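Local coordinates for protein alcohol dehydrogenase IV (Corynebacterium glutamicum, PDB 3IV7) that probably reduces maleylacetate with a nicotinamide cofactor, as a dimeric member of the iron-containing alcohol dehydrogenase family, at residues A[13-19]-A[148-154]; A[37-43]-A[89-95]; A[67-72]-A[99-103]; A[80-85]-A[106-111]. All blocks are in the same frame, centred on the assembly; numbering follows the deposited sequence.

Interaction 1: residues A[13-19]-A[148-154]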
# COMPACT_ATOMS: atom_id res chain seq x y z
N LEU A 13 1.59 -2.38 -6.65
CA LEU A 13 1.44 -3.64 -7.36
C LEU A 13 0.20 -4.38 -6.91
O LEU A 13 -0.12 -4.39 -5.73
CB LEU A 13 2.66 -4.53 -7.10
CG LEU A 13 4.00 -3.95 -7.52
CD1 LEU A 13 5.09 -4.96 -7.28
CD2 LEU A 13 4.00 -3.45 -9.00
N PRO A 14 -0.48 -5.06 -7.86
CA PRO A 14 -1.73 -5.76 -7.51
C PRO A 14 -1.46 -7.04 -6.73
O PRO A 14 -0.63 -7.83 -7.12
CB PRO A 14 -2.37 -6.07 -8.86
CG PRO A 14 -1.19 -6.12 -9.85
CD PRO A 14 -0.15 -5.18 -9.30
N GLN A 15 -2.13 -7.21 -5.61
CA GLN A 15 -1.99 -8.41 -4.83
C GLN A 15 -3.10 -8.58 -3.82
O GLN A 15 -3.60 -7.62 -3.25
CB GLN A 15 -0.64 -8.42 -4.10
CG GLN A 15 -0.14 -9.82 -3.78
CD GLN A 15 1.32 -9.83 -3.35
OE1 GLN A 15 1.75 -9.00 -2.54
NE2 GLN A 15 2.09 -10.78 -3.89
N LYS A 16 -3.51 -9.83 -3.62
CA LYS A 16 -4.40 -10.19 -2.55
C LYS A 16 -3.59 -10.92 -1.48
O LYS A 16 -2.73 -11.77 -1.80
CB LYS A 16 -5.52 -11.11 -3.04
CG LYS A 16 -6.43 -11.64 -1.93
CD LYS A 16 -7.48 -12.68 -2.48
CE LYS A 16 -8.62 -12.02 -3.24
NZ LYS A 16 -9.44 -11.09 -2.34
N VAL A 17 -3.86 -10.59 -0.23
CA VAL A 17 -3.22 -11.21 0.89
C VAL A 17 -4.27 -11.73 1.81
O VAL A 17 -5.19 -10.99 2.20
CB VAL A 17 -2.38 -10.18 1.67
CG1 VAL A 17 -1.59 -10.86 2.81
CG2 VAL A 17 -1.46 -9.47 0.72
N MSE A 18 -4.23 -13.03 2.08
CA MSE A 18 -5.17 -13.64 3.01
C MSE A 18 -4.36 -14.10 4.22
O MSE A 18 -3.34 -14.78 4.06
CB MSE A 18 -5.87 -14.80 2.36
CG MSE A 18 -6.56 -14.43 1.05
SE MSE A 18 -7.05 -16.00 -0.03
CE MSE A 18 -8.83 -16.22 0.57
N PHE A 19 -4.81 -13.76 5.41
CA PHE A 19 -4.02 -13.92 6.59
C PHE A 19 -4.84 -14.59 7.66
O PHE A 19 -5.97 -14.17 7.94
CB PHE A 19 -3.55 -12.53 7.08
CG PHE A 19 -2.40 -12.57 8.02
CD1 PHE A 19 -2.57 -12.98 9.34
CD2 PHE A 19 -1.13 -12.22 7.60
CE1 PHE A 19 -1.49 -13.03 10.21
CE2 PHE A 19 -0.04 -12.27 8.46
CZ PHE A 19 -0.21 -12.68 9.77
N LEU A 148 5.24 -11.70 -9.79
CA LEU A 148 4.62 -11.33 -8.53
C LEU A 148 3.43 -12.28 -8.27
O LEU A 148 2.54 -12.36 -9.08
CB LEU A 148 4.09 -9.88 -8.58
CG LEU A 148 3.36 -9.39 -7.33
CD1 LEU A 148 4.34 -9.26 -6.15
CD2 LEU A 148 2.63 -8.03 -7.63
N PRO A 149 3.43 -12.99 -7.12
CA PRO A 149 2.27 -13.85 -6.92
C PRO A 149 0.99 -13.02 -6.83
O PRO A 149 0.99 -11.94 -6.22
CB PRO A 149 2.57 -14.54 -5.59
CG PRO A 149 4.08 -14.60 -5.53
CD PRO A 149 4.58 -13.39 -6.28
N GLU A 150 -0.05 -13.48 -7.45
CA GLU A 150 -1.32 -12.77 -7.43
C GLU A 150 -1.97 -12.83 -6.06
O GLU A 150 -2.70 -11.92 -5.68
CB GLU A 150 -2.26 -13.33 -8.45
CG GLU A 150 -1.89 -12.99 -9.82
CD GLU A 150 -2.92 -13.42 -10.83
OE1 GLU A 150 -3.99 -13.94 -10.44
OE2 GLU A 150 -2.64 -13.26 -12.03
N THR A 151 -1.76 -13.92 -5.36
CA THR A 151 -2.30 -14.08 -4.03
C THR A 151 -1.25 -14.62 -3.07
O THR A 151 -0.46 -15.53 -3.43
CB THR A 151 -3.49 -15.02 -4.04
OG1 THR A 151 -4.49 -14.51 -4.93
CG2 THR A 151 -4.06 -15.20 -2.63
N VAL A 152 -1.27 -14.11 -1.84
CA VAL A 152 -0.42 -14.62 -0.80
C VAL A 152 -1.27 -15.09 0.36
O VAL A 152 -2.12 -14.35 0.85
CB VAL A 152 0.59 -13.55 -0.31
CG1 VAL A 152 1.54 -14.15 0.76
CG2 VAL A 152 1.37 -12.98 -1.49
N ILE A 153 -1.05 -16.34 0.77
CA ILE A 153 -1.74 -16.91 1.96
C ILE A 153 -0.74 -17.04 3.11
O ILE A 153 0.26 -17.74 3.00
CB ILE A 153 -2.37 -18.25 1.63
CG1 ILE A 153 -3.42 -18.05 0.53
CG2 ILE A 153 -2.99 -18.92 2.95
CD1 ILE A 153 -3.96 -19.39 -0.10
N TYR A 154 -0.98 -16.26 4.16
CA TYR A 154 -0.15 -16.25 5.35
C TYR A 154 -0.83 -16.98 6.50
O TYR A 154 -1.85 -16.51 7.04
CB TYR A 154 0.16 -14.81 5.80
CG TYR A 154 1.20 -14.11 5.00
CD1 TYR A 154 2.49 -14.64 4.87
CD2 TYR A 154 0.94 -12.87 4.44
CE1 TYR A 154 3.43 -14.01 4.18
CE2 TYR A 154 1.91 -12.21 3.74
CZ TYR A 154 3.16 -12.76 3.62
OH TYR A 154 4.13 -12.10 2.93

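Interaction 2: residues A[37-43]-A[89-95]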
# COMPACT_ATOMS: atom_id res chain seq x y z
N SER A 37 -9.90 -22.75 -11.19
CA SER A 37 -8.70 -23.51 -11.60
C SER A 37 -8.97 -24.98 -11.61
O SER A 37 -9.47 -25.53 -10.63
CB SER A 37 -7.55 -23.23 -10.63
OG SER A 37 -7.38 -21.85 -10.46
N ALA A 38 -8.62 -25.64 -12.72
CA ALA A 38 -8.88 -27.07 -12.90
C ALA A 38 -7.64 -27.96 -12.87
O ALA A 38 -7.76 -29.20 -12.85
CB ALA A 38 -9.66 -27.31 -14.23
N LYS A 39 -6.44 -27.36 -12.89
CA LYS A 39 -5.20 -28.15 -12.95
C LYS A 39 -4.09 -27.47 -12.20
O LYS A 39 -3.20 -26.86 -12.79
CB LYS A 39 -4.79 -28.40 -14.40
CG LYS A 39 -5.76 -29.28 -15.18
CD LYS A 39 -5.06 -30.11 -16.24
CE LYS A 39 -4.38 -31.34 -15.64
NZ LYS A 39 -3.86 -32.25 -16.70
N VAL A 40 -4.13 -27.65 -10.88
CA VAL A 40 -3.26 -27.03 -9.96
C VAL A 40 -1.94 -27.78 -9.81
O VAL A 40 -1.91 -29.02 -9.69
CB VAL A 40 -3.93 -26.98 -8.55
CG1 VAL A 40 -2.99 -26.31 -7.53
CG2 VAL A 40 -5.29 -26.25 -8.61
N MSE A 41 -0.86 -27.03 -9.80
CA MSE A 41 0.47 -27.57 -9.54
C MSE A 41 0.97 -27.02 -8.22
O MSE A 41 1.07 -25.80 -8.04
CB MSE A 41 1.41 -27.18 -10.66
CG MSE A 41 2.90 -27.65 -10.50
SE MSE A 41 3.89 -27.15 -12.12
CE MSE A 41 5.68 -27.76 -11.70
N VAL A 42 1.25 -27.91 -7.27
CA VAL A 42 1.81 -27.52 -5.98
C VAL A 42 3.33 -27.75 -5.99
O VAL A 42 3.83 -28.83 -6.36
CB VAL A 42 1.17 -28.29 -4.81
CG1 VAL A 42 1.88 -27.99 -3.52
CG2 VAL A 42 -0.32 -27.92 -4.68
N ILE A 43 4.06 -26.72 -5.60
CA ILE A 43 5.51 -26.74 -5.62
C ILE A 43 5.98 -26.63 -4.19
O ILE A 43 5.64 -25.67 -3.50
CB ILE A 43 6.08 -25.54 -6.45
CG1 ILE A 43 5.63 -25.64 -7.90
CG2 ILE A 43 7.62 -25.48 -6.35
CD1 ILE A 43 5.61 -24.34 -8.62
N ILE A 89 -1.12 -27.18 -16.74
CA ILE A 89 -1.33 -26.54 -15.47
C ILE A 89 -1.95 -25.15 -15.65
O ILE A 89 -1.61 -24.43 -16.58
CB ILE A 89 0.01 -26.42 -14.74
CG1 ILE A 89 0.52 -27.81 -14.36
CG2 ILE A 89 -0.13 -25.56 -13.52
CD1 ILE A 89 -0.47 -28.63 -13.50
N ASP A 90 -2.89 -24.79 -14.78
CA ASP A 90 -3.51 -23.49 -14.87
C ASP A 90 -3.36 -22.65 -13.60
O ASP A 90 -3.80 -21.50 -13.56
CB ASP A 90 -4.98 -23.59 -15.33
CG ASP A 90 -5.90 -24.24 -14.30
OD1 ASP A 90 -5.42 -24.73 -13.26
OD2 ASP A 90 -7.14 -24.29 -14.57
N LEU A 91 -2.73 -23.21 -12.58
CA LEU A 91 -2.42 -22.45 -11.37
C LEU A 91 -1.18 -23.04 -10.73
O LEU A 91 -1.03 -24.27 -10.66
CB LEU A 91 -3.59 -22.50 -10.38
CG LEU A 91 -3.49 -21.65 -9.10
CD1 LEU A 91 -3.47 -20.18 -9.44
CD2 LEU A 91 -4.65 -21.97 -8.15
N LEU A 92 -0.27 -22.16 -10.30
CA LEU A 92 0.90 -22.53 -9.51
C LEU A 92 0.63 -22.22 -8.04
O LEU A 92 0.16 -21.12 -7.71
CB LEU A 92 2.13 -21.70 -9.95
CG LEU A 92 2.55 -21.82 -11.41
CD1 LEU A 92 3.71 -20.87 -11.72
CD2 LEU A 92 2.91 -23.23 -11.71
N VAL A 93 0.89 -23.19 -7.16
CA VAL A 93 0.79 -22.96 -5.73
C VAL A 93 2.12 -23.35 -5.10
O VAL A 93 2.59 -24.44 -5.30
CB VAL A 93 -0.38 -23.79 -5.04
CG1 VAL A 93 -0.44 -23.43 -3.56
CG2 VAL A 93 -1.77 -23.54 -5.72
N CYS A 94 2.77 -22.42 -4.39
CA CYS A 94 4.04 -22.75 -3.78
C CYS A 94 3.98 -22.67 -2.30
O CYS A 94 3.43 -21.72 -1.74
CB CYS A 94 5.18 -21.88 -4.36
SG CYS A 94 4.86 -20.08 -4.40
N VAL A 95 4.51 -23.69 -1.63
CA VAL A 95 4.49 -23.75 -0.18
C VAL A 95 5.92 -23.90 0.33
O VAL A 95 6.56 -24.94 0.13
CB VAL A 95 3.68 -24.94 0.28
CG1 VAL A 95 3.59 -24.93 1.83
CG2 VAL A 95 2.29 -24.93 -0.41
O HOH W 1 -6.10 -20.92 -12.71

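Interaction 3: residues A[67-72]-A[99-103]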
# COMPACT_ATOMS: atom_id res chain seq x y z
N GLU A 67 11.19 -30.61 -6.94
CA GLU A 67 12.57 -30.21 -7.28
C GLU A 67 12.79 -28.73 -7.05
O GLU A 67 12.73 -27.94 -7.96
CB GLU A 67 12.98 -30.61 -8.71
CG GLU A 67 14.46 -30.33 -8.93
CD GLU A 67 14.97 -30.63 -10.32
OE1 GLU A 67 14.18 -30.74 -11.28
OE2 GLU A 67 16.21 -30.71 -10.45
N VAL A 68 13.07 -28.37 -5.81
CA VAL A 68 13.32 -27.02 -5.43
C VAL A 68 14.79 -26.95 -5.10
O VAL A 68 15.29 -27.76 -4.34
CB VAL A 68 12.47 -26.63 -4.20
CG1 VAL A 68 12.87 -25.26 -3.63
CG2 VAL A 68 10.99 -26.70 -4.55
N VAL A 69 15.50 -26.02 -5.74
CA VAL A 69 16.97 -25.93 -5.61
C VAL A 69 17.35 -24.48 -5.41
O VAL A 69 16.88 -23.60 -6.11
CB VAL A 69 17.66 -26.52 -6.87
CG1 VAL A 69 19.21 -26.50 -6.74
CG2 VAL A 69 17.19 -27.91 -7.08
N MSE A 70 18.15 -24.21 -4.39
CA MSE A 70 18.65 -22.86 -4.06
C MSE A 70 19.24 -22.15 -5.30
O MSE A 70 19.92 -22.82 -6.14
CB MSE A 70 19.77 -23.01 -3.01
CG MSE A 70 20.24 -21.71 -2.39
SE MSE A 70 21.62 -21.99 -1.02
CE MSE A 70 22.92 -23.02 -2.06
N HIS A 71 19.01 -20.86 -5.41
CA HIS A 71 19.53 -19.99 -6.51
C HIS A 71 18.85 -20.25 -7.88
O HIS A 71 19.25 -19.67 -8.90
CB HIS A 71 21.06 -20.10 -6.64
CG HIS A 71 21.80 -19.93 -5.35
ND1 HIS A 71 21.69 -18.79 -4.57
CD2 HIS A 71 22.72 -20.71 -4.73
CE1 HIS A 71 22.47 -18.91 -3.51
NE2 HIS A 71 23.11 -20.06 -3.58
N VAL A 72 17.84 -21.12 -7.89
CA VAL A 72 17.07 -21.49 -9.10
C VAL A 72 17.94 -21.64 -10.35
O VAL A 72 18.02 -20.74 -11.19
CB VAL A 72 15.89 -20.50 -9.37
CG1 VAL A 72 14.86 -21.11 -10.37
CG2 VAL A 72 15.18 -20.14 -8.07
N SER A 99 13.40 -20.09 -2.06
CA SER A 99 13.79 -20.88 -3.21
C SER A 99 12.59 -21.62 -3.85
O SER A 99 12.59 -21.91 -5.06
CB SER A 99 14.93 -21.85 -2.82
OG SER A 99 14.44 -22.88 -2.00
N THR A 100 11.59 -21.95 -3.03
CA THR A 100 10.37 -22.56 -3.52
C THR A 100 9.55 -21.52 -4.28
O THR A 100 9.10 -21.76 -5.38
CB THR A 100 9.57 -23.11 -2.37
OG1 THR A 100 10.42 -23.96 -1.57
CG2 THR A 100 8.36 -23.91 -2.91
N ILE A 101 9.37 -20.37 -3.67
CA ILE A 101 8.70 -19.26 -4.32
C ILE A 101 9.51 -18.87 -5.56
O ILE A 101 8.94 -18.53 -6.61
CB ILE A 101 8.56 -18.06 -3.38
CG1 ILE A 101 7.58 -18.41 -2.21
CG2 ILE A 101 8.05 -16.84 -4.14
CD1 ILE A 101 7.67 -17.46 -0.98
N GLY A 102 10.83 -18.97 -5.46
CA GLY A 102 11.71 -18.63 -6.59
C GLY A 102 11.45 -19.48 -7.83
O GLY A 102 11.47 -18.96 -8.97
N LEU A 103 11.19 -20.78 -7.62
CA LEU A 103 10.92 -21.67 -8.72
C LEU A 103 9.55 -21.39 -9.35
O LEU A 103 9.41 -21.41 -10.57
CB LEU A 103 11.04 -23.14 -8.29
CG LEU A 103 10.88 -24.19 -9.40
CD1 LEU A 103 11.92 -24.00 -10.49
CD2 LEU A 103 10.92 -25.66 -8.85
O HOH W 2 14.20 -23.27 -6.72

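Interaction 4: residues A[80-85]-A[106-111]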
# COMPACT_ATOMS: atom_id res chain seq x y z
N ALA A 80 10.88 -27.55 -14.52
CA ALA A 80 9.60 -27.14 -13.88
C ALA A 80 8.64 -26.54 -14.91
O ALA A 80 7.44 -26.81 -14.88
CB ALA A 80 9.85 -26.17 -12.76
N ARG A 81 9.17 -25.76 -15.85
CA ARG A 81 8.33 -25.11 -16.86
C ARG A 81 7.71 -26.15 -17.76
O ARG A 81 6.56 -26.03 -18.13
CB ARG A 81 9.13 -24.10 -17.71
CG ARG A 81 9.49 -22.82 -16.97
CD ARG A 81 10.71 -22.14 -17.57
NE ARG A 81 11.08 -20.88 -16.86
CZ ARG A 81 12.23 -20.22 -17.04
NH1 ARG A 81 13.16 -20.71 -17.85
NH2 ARG A 81 12.47 -19.10 -16.38
N ALA A 82 8.49 -27.16 -18.11
CA ALA A 82 8.02 -28.25 -18.97
C ALA A 82 6.88 -29.04 -18.29
O ALA A 82 5.87 -29.35 -18.92
CB ALA A 82 9.18 -29.17 -19.34
N VAL A 83 7.07 -29.39 -17.02
CA VAL A 83 6.01 -30.07 -16.24
C VAL A 83 4.71 -29.23 -16.28
O VAL A 83 3.61 -29.76 -16.60
CB VAL A 83 6.46 -30.30 -14.77
CG1 VAL A 83 5.30 -30.75 -13.90
CG2 VAL A 83 7.60 -31.34 -14.73
N ALA A 84 4.84 -27.93 -16.01
CA ALA A 84 3.70 -27.01 -16.06
C ALA A 84 2.99 -27.06 -17.42
O ALA A 84 1.77 -27.28 -17.50
CB ALA A 84 4.17 -25.55 -15.76
N THR A 85 3.75 -26.86 -18.48
CA THR A 85 3.18 -26.80 -19.81
C THR A 85 2.66 -28.18 -20.29
O THR A 85 1.57 -28.27 -20.83
CB THR A 85 4.20 -26.23 -20.82
OG1 THR A 85 5.35 -27.06 -20.85
CG2 THR A 85 4.61 -24.84 -20.45
N ALA A 106 10.10 -18.53 -11.52
CA ALA A 106 10.79 -18.89 -12.74
C ALA A 106 9.81 -19.49 -13.77
O ALA A 106 9.89 -19.18 -14.97
CB ALA A 106 11.94 -19.84 -12.46
N ILE A 107 8.85 -20.28 -13.30
CA ILE A 107 7.83 -20.87 -14.19
C ILE A 107 6.93 -19.80 -14.78
O ILE A 107 6.63 -19.82 -15.97
CB ILE A 107 6.94 -21.91 -13.47
CG1 ILE A 107 7.78 -23.08 -12.96
CG2 ILE A 107 5.88 -22.47 -14.48
CD1 ILE A 107 7.02 -24.04 -11.99
N ALA A 108 6.48 -18.86 -13.94
CA ALA A 108 5.62 -17.76 -14.40
C ALA A 108 6.31 -16.86 -15.45
O ALA A 108 5.65 -16.28 -16.30
CB ALA A 108 5.16 -16.94 -13.23
N MSE A 109 7.63 -16.75 -15.38
CA MSE A 109 8.38 -15.91 -16.34
C MSE A 109 8.08 -16.27 -17.76
O MSE A 109 7.99 -15.38 -18.62
CB MSE A 109 9.88 -16.03 -16.12
CG MSE A 109 10.38 -15.44 -14.84
SE MSE A 109 12.28 -15.88 -14.55
CE MSE A 109 13.03 -14.83 -15.97
N THR A 110 8.00 -17.56 -18.05
CA THR A 110 7.79 -18.03 -19.41
C THR A 110 6.35 -18.45 -19.74
O THR A 110 5.97 -18.42 -20.89
CB THR A 110 8.71 -19.18 -19.73
OG1 THR A 110 8.45 -20.27 -18.84
CG2 THR A 110 10.17 -18.74 -19.58
N THR A 111 5.58 -18.87 -18.74
CA THR A 111 4.22 -19.38 -18.96
C THR A 111 3.13 -18.35 -18.66
O THR A 111 1.99 -18.53 -19.06
CB THR A 111 3.94 -20.58 -18.03
OG1 THR A 111 4.00 -20.15 -16.67
CG2 THR A 111 4.96 -21.71 -18.26

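Interaction 1: residues A[13-19]-A[148-154]
Two parallel strands far apart in sequence can lie side by side at the edge, within one subunit, of a Rossmann-like alpha/beta sheet, and here strand 15-19 runs beside strand 151-154 with their axes 4.7 Å apart and 14° from parallel. The approach begins with apolar packing, Leu-13 CB resting 3.5 Å from Leu-148 CD2. Leu-148 CD2 also abuts the carbonyl Pro-14 O at 3.3 Å. Gln-15 then turns its amide inward, and NE2 donates to Pro-149 O at 2.8 Å, while its OE1 bonds to Tyr-227. At Lys-16 the regular parallel pattern starts: its N donates to Glu-150 O at 3.0 Å and its O accepts from Val-152 N at 2.8 Å. Val-17 sets CG1 against the ring edge of Tyr-154. Met-18, a selenomethionine, continues the pairing: Met-18 N donates to Val-152 O and Met-18 O accepts from Tyr-154 N, both at 2.8 Å. Val-17 packs on helix 216-236 and Met-18 on helix 24-35. Residues 15-19 also pair antiparallel with a strand of the second subunit, so the sheet continues through the dimer, and Lys-16 NZ forms a salt bridge with Asp-11 of that subunit. At Phe-19, CD2 meets Tyr-154 CB at 3.4 Å.

Interaction 2: residues A[37-43]-A[89-95]
This is a pairing of neighbouring parallel strands within the six-stranded sheet of the N-terminal domain, where strand 40-43 lies between strands 91-96 and 63-65. The short axes approach to 4.6 Å and cross at -22°, the twist expected of such a sheet. Backbone bonds alternate regularly: Met-41 N to Leu-91 O (2.9 Å), Val-93 N to Met-41 O (2.8 Å), Ile-43 N to Val-93 O (2.7 Å) and Val-95 N to Ile-43 O (2.9 Å). Before the strands begin, Asp-90 fastens the incoming turn: OD2 accepts from Ala-38 N at 2.7 Å and OD1 from Lys-39 N at 2.8 Å, while Asp-90 N donates to Lys-39 O at 2.9 Å. A water joins Ser-37 OG to Asp-90 O. The side chains divide between two apolar layers. On one face Val-40 CG1 packs 3.5 Å from Val-93 CG2, and Leu-91 and Val-93 meet helix 24-35; on the other, Met-41 CB touches Ile-89 CG2 at 3.6 Å, and Ile-43, Leu-92 and Cys-94 lie under helix 98-111. Parallel strands clad by helices on both faces are the mark of the Rossmann-like alpha/beta fold, which in relatives of this family carries the dinucleotide.

Interaction 3: residues A[67-72]-A[99-103]
Val-68, its CA-to-CB bond directed toward the first turn of helix 98-111, sets CG1 3.3 Å from Ser-99 OG and 3.5 Å from Thr-100 OG1. Its other methyl, CG2, makes a looser apolar contact with Leu-103 CD2 at 4.4 Å; that same CD2 comes within 3.0 Å of Glu-67 O, a tight fit of methyl against carbonyl. The chain then passes Ser-99 in a type II turn from Val-69 to Val-72, closed by Val-72 N donating to Val-69 O at 3.2 Å, with Met-70 CA 4.0 Å from Ser-99 CB and the CA-to-CB bonds of Val-69 to His-71 directed away. After the turn, Val-72 CG2 lies 3.8 Å from Gly-102 C and Val-72 CG1 meets Leu-103 CD1 at 4.1 Å. A modelled CB on Gly-102 would sit 3.1 Å from Val-72 CG2, so the bare backbone permits this close approach. A single water donates to both Val-69 O (2.8 Å) and Ser-99 O (2.7 Å). The helix start follows the glycine-rich turn that in relatives probably holds the cofactor's pyrophosphate. The loop joins strand 63-65 to helix 74-86, with Val-68 and Leu-103 against Ile-43 of strand 40-43 and Val-72 beside Ala-77.

Interaction 4: residues A[80-85]-A[106-111]
Arg-81 supplies the polar core of this helix-helix contact, and its guanidinium is well served. NE and NH2 both donate to the same carbonyl, Ala-106 O, at 2.8 Å and 2.9 Å, while NH1 forms a salt bridge with Glu-78 on its own helix. Ala-106 O can take both bonds because it lies at the guanidinium edge; its bond from Met-109 N within the helix is weak, at 3.3 Å. Thr-110 CG2 covers one guanidinium face, and the side chain acts as a knob among Ala-106, Ile-107, Met-109 and Thr-110. Near the end of helix 98-111, Ile-107 O accepts from Thr-111 N at 3.1 Å, from Thr-111 OG1 at 2.7 Å and, weakly, from Thr-110 OG1 at 3.4 Å. Thr-111 OG1 also accepts from Leu-113 N, so its hydroxyl is used in both directions. Apolar contacts fill in beside this network: Ile-107 CD1 meets Ala-80 CB at 3.6 Å, and Ile-107 CG2 meets Ala-84 CB at 3.7 Å. The axes of segments 80-85 and 106-111 pass 9.3 Å apart and cross at -58°. Adjacent helices packed on one face of a parallel sheet, here touching Met-41 and Ile-43, are characteristic of the Rossmann-like alpha/beta fold.

How the interactions relate
Interactions 1 and 2 are buried strand pairings in one parallel sheet, their centres 15 Å apart, and both rest on regular backbone bonding; interactions 3 and 4 are partly buried and rely mainly on side-chain packing, with a carbonyl-bridging water in one and an arginine-to-carbonyl bond in the other. Interaction 1 borders the dimer interface, whereas no other chain of the assembly touches the segments of interactions 2, 3 and 4. Interactions 3 and 4 share helix 98-111, the former meeting a loop, the latter a helix. Both border interaction 2, where Ile-43 CD1 touches Ile-107 CD1 at 3.7 Å and Ile-43 CG2 touches Val-68 CG2 at 4.0 Å, so sheet and helix layers share one apolar core.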